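Local coordinates for enterobactin synthetase component F-related protein (Vibrio cholerae serotype O1, PDB 4OXI), which probably activates glycine with ATP as glycyl adenylate, in a lipopolysaccharide modification pathway related to nonribosomal peptide synthetases that confers antimicrobial peptide resistance, at residues 218-230 with 475-487. Numbering follows the deposited sequence.
With GAP (glycyl-adenosine-5'-phosphate), chain B.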
loop_
_atom_site.group_PDB
_atom_site.type_symbol
_atom_site.label_atom_id
_atom_site.label_comp_id
_atom_site.label_asym_id
_atom_site.label_seq_id
_atom_site.Cartn_x
_atom_site.Cartn_y
_atom_site.Cartn_z
ATOM N N TYR A 218 1.465 -2.007 11.416
ATOM C CA TYR A 218 1.394 -0.707 10.750
ATOM C C TYR A 218 -0.039 -0.247 10.625
ATOM O O TYR A 218 -0.960 -1.058 10.678
ATOM C CB TYR A 218 2.052 -0.745 9.358
ATOM C CG TYR A 218 1.445 -1.735 8.370
ATOM C CD1 TYR A 218 0.415 -1.356 7.511
ATOM C CD2 TYR A 218 1.913 -3.036 8.289
ATOM C CE1 TYR A 218 -0.129 -2.257 6.604
ATOM C CE2 TYR A 218 1.371 -3.950 7.381
ATOM C CZ TYR A 218 0.350 -3.551 6.551
ATOM O OH TYR A 218 -0.187 -4.452 5.656
ATOM N N ILE A 219 -0.232 1.056 10.455
ATOM C CA ILE A 219 -1.577 1.575 10.231
ATOM C C ILE A 219 -1.630 2.379 8.943
ATOM O O ILE A 219 -0.897 3.361 8.785
ATOM C CB ILE A 219 -2.022 2.484 11.393
ATOM C CG1 ILE A 219 -1.949 1.719 12.725
ATOM C CG2 ILE A 219 -3.409 3.045 11.119
ATOM C CD1 ILE A 219 -2.064 2.620 13.959
ATOM N N MET A 220 -2.510 1.976 8.035
ATOM C CA MET A 220 -2.675 2.658 6.761
ATOM C C MET A 220 -3.894 3.545 6.835
ATOM O O MET A 220 -4.709 3.431 7.754
ATOM C CB MET A 220 -2.880 1.654 5.621
ATOM C CG MET A 220 -1.649 0.829 5.285
ATOM S SD MET A 220 -0.124 1.802 5.198
ATOM C CE MET A 220 0.888 0.638 4.266
ATOM N N GLN A 221 -4.022 4.438 5.863
ATOM C CA GLN A 221 -5.274 5.144 5.710
ATOM C C GLN A 221 -5.749 5.170 4.269
ATOM O O GLN A 221 -4.968 5.079 3.322
ATOM C CB GLN A 221 -5.243 6.544 6.329
ATOM C CG GLN A 221 -4.140 7.450 5.877
ATOM C CD GLN A 221 -4.216 8.825 6.557
ATOM O OE1 GLN A 221 -4.308 8.945 7.804
ATOM N NE2 GLN A 221 -4.196 9.870 5.737
ATOM N N THR A 222 -7.060 5.241 4.121
ATOM C CA THR A 222 -7.648 5.215 2.817
ATOM C C THR A 222 -8.776 6.231 2.775
ATOM O O THR A 222 -9.204 6.743 3.806
ATOM C CB THR A 222 -8.151 3.800 2.459
ATOM O OG1 THR A 222 -8.566 3.778 1.084
ATOM C CG2 THR A 222 -9.316 3.398 3.341
ATOM N N SER A 223 -9.228 6.519 1.563
ATOM C CA SER A 223 -10.274 7.491 1.299
ATOM C C SER A 223 -11.597 7.142 1.981
ATOM O O SER A 223 -12.079 6.006 1.886
ATOM C CB SER A 223 -10.470 7.576 -0.214
ATOM O OG SER A 223 -11.676 8.220 -0.550
ATOM N N GLY A 224 -12.177 8.115 2.682
ATOM C CA GLY A 224 -13.518 7.961 3.236
ATOM C C GLY A 224 -14.500 8.880 2.520
ATOM O O GLY A 224 -14.153 10.015 2.189
ATOM N N SER A 225 -15.719 8.405 2.284
ATOM C CA SER A 225 -16.738 9.182 1.552
ATOM C C SER A 225 -16.984 10.623 2.028
ATOM O O SER A 225 -17.329 11.492 1.226
ATOM C CB SER A 225 -18.070 8.431 1.527
ATOM O OG SER A 225 -17.940 7.211 0.816
ATOM N N THR A 226 -16.804 10.884 3.317
ATOM C CA THR A 226 -17.082 12.212 3.850
ATOM C C THR A 226 -15.829 13.066 3.881
ATOM O O THR A 226 -15.875 14.240 4.259
ATOM C CB THR A 226 -17.646 12.152 5.286
ATOM O OG1 THR A 226 -16.569 11.972 6.215
ATOM C CG2 THR A 226 -18.639 11.007 5.428
ATOM N N GLY A 227 -14.698 12.483 3.504
ATOM C CA GLY A 227 -13.449 13.217 3.569
ATOM C C GLY A 227 -12.695 12.877 4.839
ATOM O O GLY A 227 -11.524 13.233 5.003
ATOM N N LYS A 228 -13.367 12.189 5.755
ATOM C CA LYS A 228 -12.667 11.644 6.911
ATOM C C LYS A 228 -12.040 10.308 6.514
ATOM O O LYS A 228 -12.737 9.385 6.087
ATOM C CB LYS A 228 -13.619 11.454 8.088
ATOM C CG LYS A 228 -12.910 11.026 9.360
ATOM C CD LYS A 228 -13.892 10.807 10.501
ATOM C CE LYS A 228 -13.204 10.146 11.682
ATOM N NZ LYS A 228 -11.938 10.856 12.037
ATOM N N PRO A 229 -10.715 10.209 6.628
ATOM C CA PRO A 229 -10.041 8.974 6.216
ATOM C C PRO A 229 -10.467 7.782 7.069
ATOM O O PRO A 229 -10.709 7.926 8.274
ATOM C CB PRO A 229 -8.561 9.286 6.463
ATOM C CG PRO A 229 -8.474 10.787 6.453
ATOM C CD PRO A 229 -9.768 11.248 7.059
ATOM N N LYS A 230 -10.575 6.620 6.433
ATOM C CA LYS A 230 -10.730 5.378 7.158
ATOM C C LYS A 230 -9.326 4.929 7.486
ATOM O O LYS A 230 -8.404 5.106 6.677
ATOM C CB LYS A 230 -11.398 4.326 6.283
ATOM C CG LYS A 230 -12.852 4.621 5.945
ATOM C CD LYS A 230 -13.393 3.583 4.964
ATOM C CE LYS A 230 -14.863 3.825 4.665
ATOM N NZ LYS A 230 -15.383 2.768 3.745
ATOM N N GLY A 475 -3.462 4.847 -10.286
ATOM C CA GLY A 475 -2.999 3.776 -9.412
ATOM C C GLY A 475 -3.285 3.913 -7.922
ATOM O O GLY A 475 -2.907 3.033 -7.145
ATOM N N GLN A 476 -3.950 4.998 -7.518
ATOM C CA GLN A 476 -4.250 5.233 -6.107
ATOM C C GLN A 476 -5.745 5.095 -5.794
ATOM O O GLN A 476 -6.597 5.662 -6.488
ATOM C CB GLN A 476 -3.793 6.624 -5.705
ATOM C CG GLN A 476 -2.334 6.913 -5.975
ATOM C CD GLN A 476 -1.949 8.283 -5.444
ATOM O OE1 GLN A 476 -2.324 8.649 -4.326
ATOM N NE2 GLN A 476 -1.223 9.058 -6.247
ATOM N N ARG A 477 -6.057 4.343 -4.745
ATOM C CA ARG A 477 -7.435 4.135 -4.303
ATOM C C ARG A 477 -8.119 5.433 -3.850
ATOM O O ARG A 477 -7.554 6.199 -3.079
ATOM C CB ARG A 477 -7.420 3.153 -3.137
ATOM C CG ARG A 477 -8.767 2.866 -2.500
ATOM C CD ARG A 477 -8.628 1.751 -1.468
ATOM N NE ARG A 477 -9.756 1.692 -0.540
ATOM C CZ ARG A 477 -9.982 0.683 0.302
ATOM N NH1 ARG A 477 -9.162 -0.369 0.326
ATOM N NH2 ARG A 477 -11.034 0.721 1.111
ATOM N N VAL A 478 -9.338 5.675 -4.315
ATOM C CA VAL A 478 -10.100 6.825 -3.834
ATOM C C VAL A 478 -11.598 6.594 -3.993
ATOM O O VAL A 478 -12.024 5.880 -4.899
ATOM C CB VAL A 478 -9.672 8.126 -4.559
ATOM C CG1 VAL A 478 -10.050 8.063 -6.017
ATOM C CG2 VAL A 478 -10.280 9.365 -3.874
ATOM N N GLU A 479 -12.396 7.174 -3.101
ATOM C CA GLU A 479 -13.851 7.193 -3.270
ATOM C C GLU A 479 -14.250 8.425 -4.090
ATOM O O GLU A 479 -13.958 9.557 -3.699
ATOM C CB GLU A 479 -14.544 7.260 -1.900
ATOM C CG GLU A 479 -14.143 6.160 -0.901
ATOM C CD GLU A 479 -14.785 4.817 -1.212
ATOM O OE1 GLU A 479 -15.657 4.766 -2.109
ATOM O OE2 GLU A 479 -14.419 3.812 -0.557
ATOM N N LEU A 480 -14.917 8.219 -5.219
ATOM C CA LEU A 480 -15.388 9.343 -6.024
ATOM C C LEU A 480 -16.267 10.264 -5.181
ATOM O O LEU A 480 -16.285 11.470 -5.402
ATOM C CB LEU A 480 -16.141 8.859 -7.265
ATOM C CG LEU A 480 -15.232 8.282 -8.354
ATOM C CD1 LEU A 480 -16.027 7.897 -9.585
ATOM C CD2 LEU A 480 -14.122 9.238 -8.713
ATOM N N GLU A 481 -16.957 9.698 -4.193
ATOM C CA GLU A 481 -17.775 10.495 -3.273
ATOM C C GLU A 481 -16.960 11.408 -2.361
ATOM O O GLU A 481 -17.452 12.460 -1.957
ATOM C CB GLU A 481 -18.711 9.619 -2.434
ATOM C CG GLU A 481 -19.851 9.010 -3.225
ATOM C CD GLU A 481 -19.553 7.590 -3.672
ATOM O OE1 GLU A 481 -20.498 6.898 -4.120
ATOM O OE2 GLU A 481 -18.371 7.165 -3.574
ATOM N N GLU A 482 -15.731 11.022 -2.017
ATOM C CA GLU A 482 -14.898 11.935 -1.233
ATOM C C GLU A 482 -14.594 13.191 -2.058
ATOM O O GLU A 482 -14.643 14.304 -1.548
ATOM C CB GLU A 482 -13.593 11.290 -0.740
ATOM C CG GLU A 482 -12.683 12.312 -0.025
ATOM C CD GLU A 482 -11.277 11.798 0.336
ATOM O OE1 GLU A 482 -10.860 10.718 -0.153
ATOM O OE2 GLU A 482 -10.576 12.497 1.108
ATOM N N ILE A 483 -14.293 13.002 -3.336
ATOM C CA ILE A 483 -13.976 14.122 -4.207
ATOM C C ILE A 483 -15.220 14.999 -4.407
ATOM O O ILE A 483 -15.161 16.217 -4.270
ATOM C CB ILE A 483 -13.441 13.639 -5.567
ATOM C CG1 ILE A 483 -12.204 12.755 -5.356
ATOM C CG2 ILE A 483 -13.115 14.831 -6.460
ATOM C CD1 ILE A 483 -11.617 12.169 -6.642
ATOM N N GLU A 484 -16.342 14.364 -4.709
ATOM C CA GLU A 484 -17.605 15.066 -4.860
ATOM C C GLU A 484 -17.953 15.881 -3.613
ATOM O O GLU A 484 -18.364 17.040 -3.710
ATOM C CB GLU A 484 -18.723 14.078 -5.192
ATOM C CG GLU A 484 -20.055 14.760 -5.461
ATOM C CD GLU A 484 -21.166 13.778 -5.750
ATOM O OE1 GLU A 484 -22.310 14.058 -5.331
ATOM O OE2 GLU A 484 -20.900 12.738 -6.402
ATOM N N THR A 485 -17.754 15.281 -2.443
ATOM C CA THR A 485 -18.036 15.945 -1.175
ATOM C C THR A 485 -17.213 17.214 -1.009
ATOM O O THR A 485 -17.730 18.251 -0.586
ATOM C CB THR A 485 -17.775 14.991 0.003
ATOM O OG1 THR A 485 -18.775 13.963 0.000
ATOM C CG2 THR A 485 -17.805 15.732 1.338
ATOM N N VAL A 486 -15.931 17.130 -1.357
ATOM C CA VAL A 486 -15.030 18.279 -1.285
ATOM C C VAL A 486 -15.412 19.339 -2.320
ATOM O O VAL A 486 -15.456 20.532 -2.012
ATOM C CB VAL A 486 -13.547 17.849 -1.487
ATOM C CG1 VAL A 486 -12.655 19.063 -1.762
ATOM C CG2 VAL A 486 -13.036 17.031 -0.276
ATOM N N VAL A 487 -15.693 18.906 -3.547
ATOM C CA VAL A 487 -16.044 19.843 -4.614
ATOM C C VAL A 487 -17.375 20.550 -4.311
ATOM O O VAL A 487 -17.505 21.750 -4.550
ATOM C CB VAL A 487 -16.048 19.157 -6.005
ATOM C CG1 VAL A 487 -16.689 20.048 -7.052
ATOM C CG2 VAL A 487 -14.623 18.775 -6.421
HETATM N N GAP B . -3.514 -4.124 -1.446
HETATM C CA GAP B . -3.411 -3.911 -2.919
HETATM C C GAP B . -4.393 -2.814 -3.283
HETATM O O GAP B . -4.518 -2.391 -4.417
HETATM P PA GAP B . -6.279 -1.087 -2.274
HETATM O O1A GAP B . -7.033 -1.227 -0.975
HETATM O O2A GAP B . -5.590 0.219 -2.633
HETATM O O3A GAP B . -5.211 -2.280 -2.209
HETATM C "C5'" GAP B . -8.177 -2.615 -3.244
HETATM O "O5'" GAP B . -7.311 -1.496 -3.438
HETATM C "C4'" GAP B . -9.085 -2.745 -4.450
HETATM O "O4'" GAP B . -8.296 -2.728 -5.642
HETATM C "C3'" GAP B . -9.800 -4.076 -4.517
HETATM O "O3'" GAP B . -10.984 -4.067 -3.720
HETATM C "C2'" GAP B . -10.077 -4.210 -6.005
HETATM O "O2'" GAP B . -11.162 -3.376 -6.382
HETATM C "C1'" GAP B . -8.891 -3.543 -6.650
HETATM N N9 GAP B . -7.914 -4.575 -7.063
HETATM C C8 GAP B . -6.829 -4.953 -6.360
HETATM N N7 GAP B . -6.128 -5.908 -7.021
HETATM C C5 GAP B . -6.785 -6.159 -8.174
HETATM C C6 GAP B . -6.596 -7.069 -9.322
HETATM N N6 GAP B . -5.521 -7.902 -9.382
HETATM N N1 GAP B . -7.518 -7.021 -10.312
HETATM C C2 GAP B . -8.583 -6.187 -10.268
HETATM N N3 GAP B . -8.811 -5.336 -9.249
HETATM C C4 GAP B . -7.960 -5.276 -8.197
HETATM O O HOH W 1 -11.727 3.958 0.256
HETATM O O HOH W 2 -10.588 10.709 3.230
#
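One face of the Arg-477 guanidinium lies against Thr-222, whose CG2 sits 3.7 Å above the plane and toward the rim; at the edge, in plane, are the phosphorus of glycyl-adenosine-5'-phosphate and a water. Thr-222 OG1 also sits over that face, 2.9 Å from Arg-477 NE, but at too poor an angle for a hydrogen bond. In this adenylate-bound structure the glycine- and serine-rich phosphate-binding loop characteristic of adenylate-forming enzymes, TSGSTGKPK at 222-230, meets the Gly-Gln-Arg-Val-Glu sequence of 475-479, which runs through strand 476-479 into helix 480-491. With CG anti to the backbone N (chi1 177°) and the chain extended as far as NE, the arginine reaches past the threonine, and its NH1 donates to ligand O1A at 2.6 Å. A salt bridge from NH2 to Glu-364 helps fix the rotation of the group. Lys-472 NZ also hydrogen-bonds to the ligand. The water accepts from Arg-477 NE and donates to both Ser-223 O and Glu-479 OE2, so it ties the arginine to the loop backbone as well as to the neighbouring carboxylate.

Next along the loop, buried Ser-223 links loop to helix. Its OG accepts from Glu-479 N at 2.8 Å, nearly straight at 163°, and donates to Glu-482 OE1 at 2.7 Å, reaching the anti side of that carboxylate from 28° out of plane. The hydroxyl thus joins the N-cap residue to the first turn of helix 480-491. A second water accepts from Gly-224 N and donates weakly to Glu-482 OE2. The type I turn 224-227 rests alongside the helix: Gly-224 O approaches Glu-482 CB at 3.2 Å, while Gly-227 CA lies 3.8 Å from Glu-482 CG.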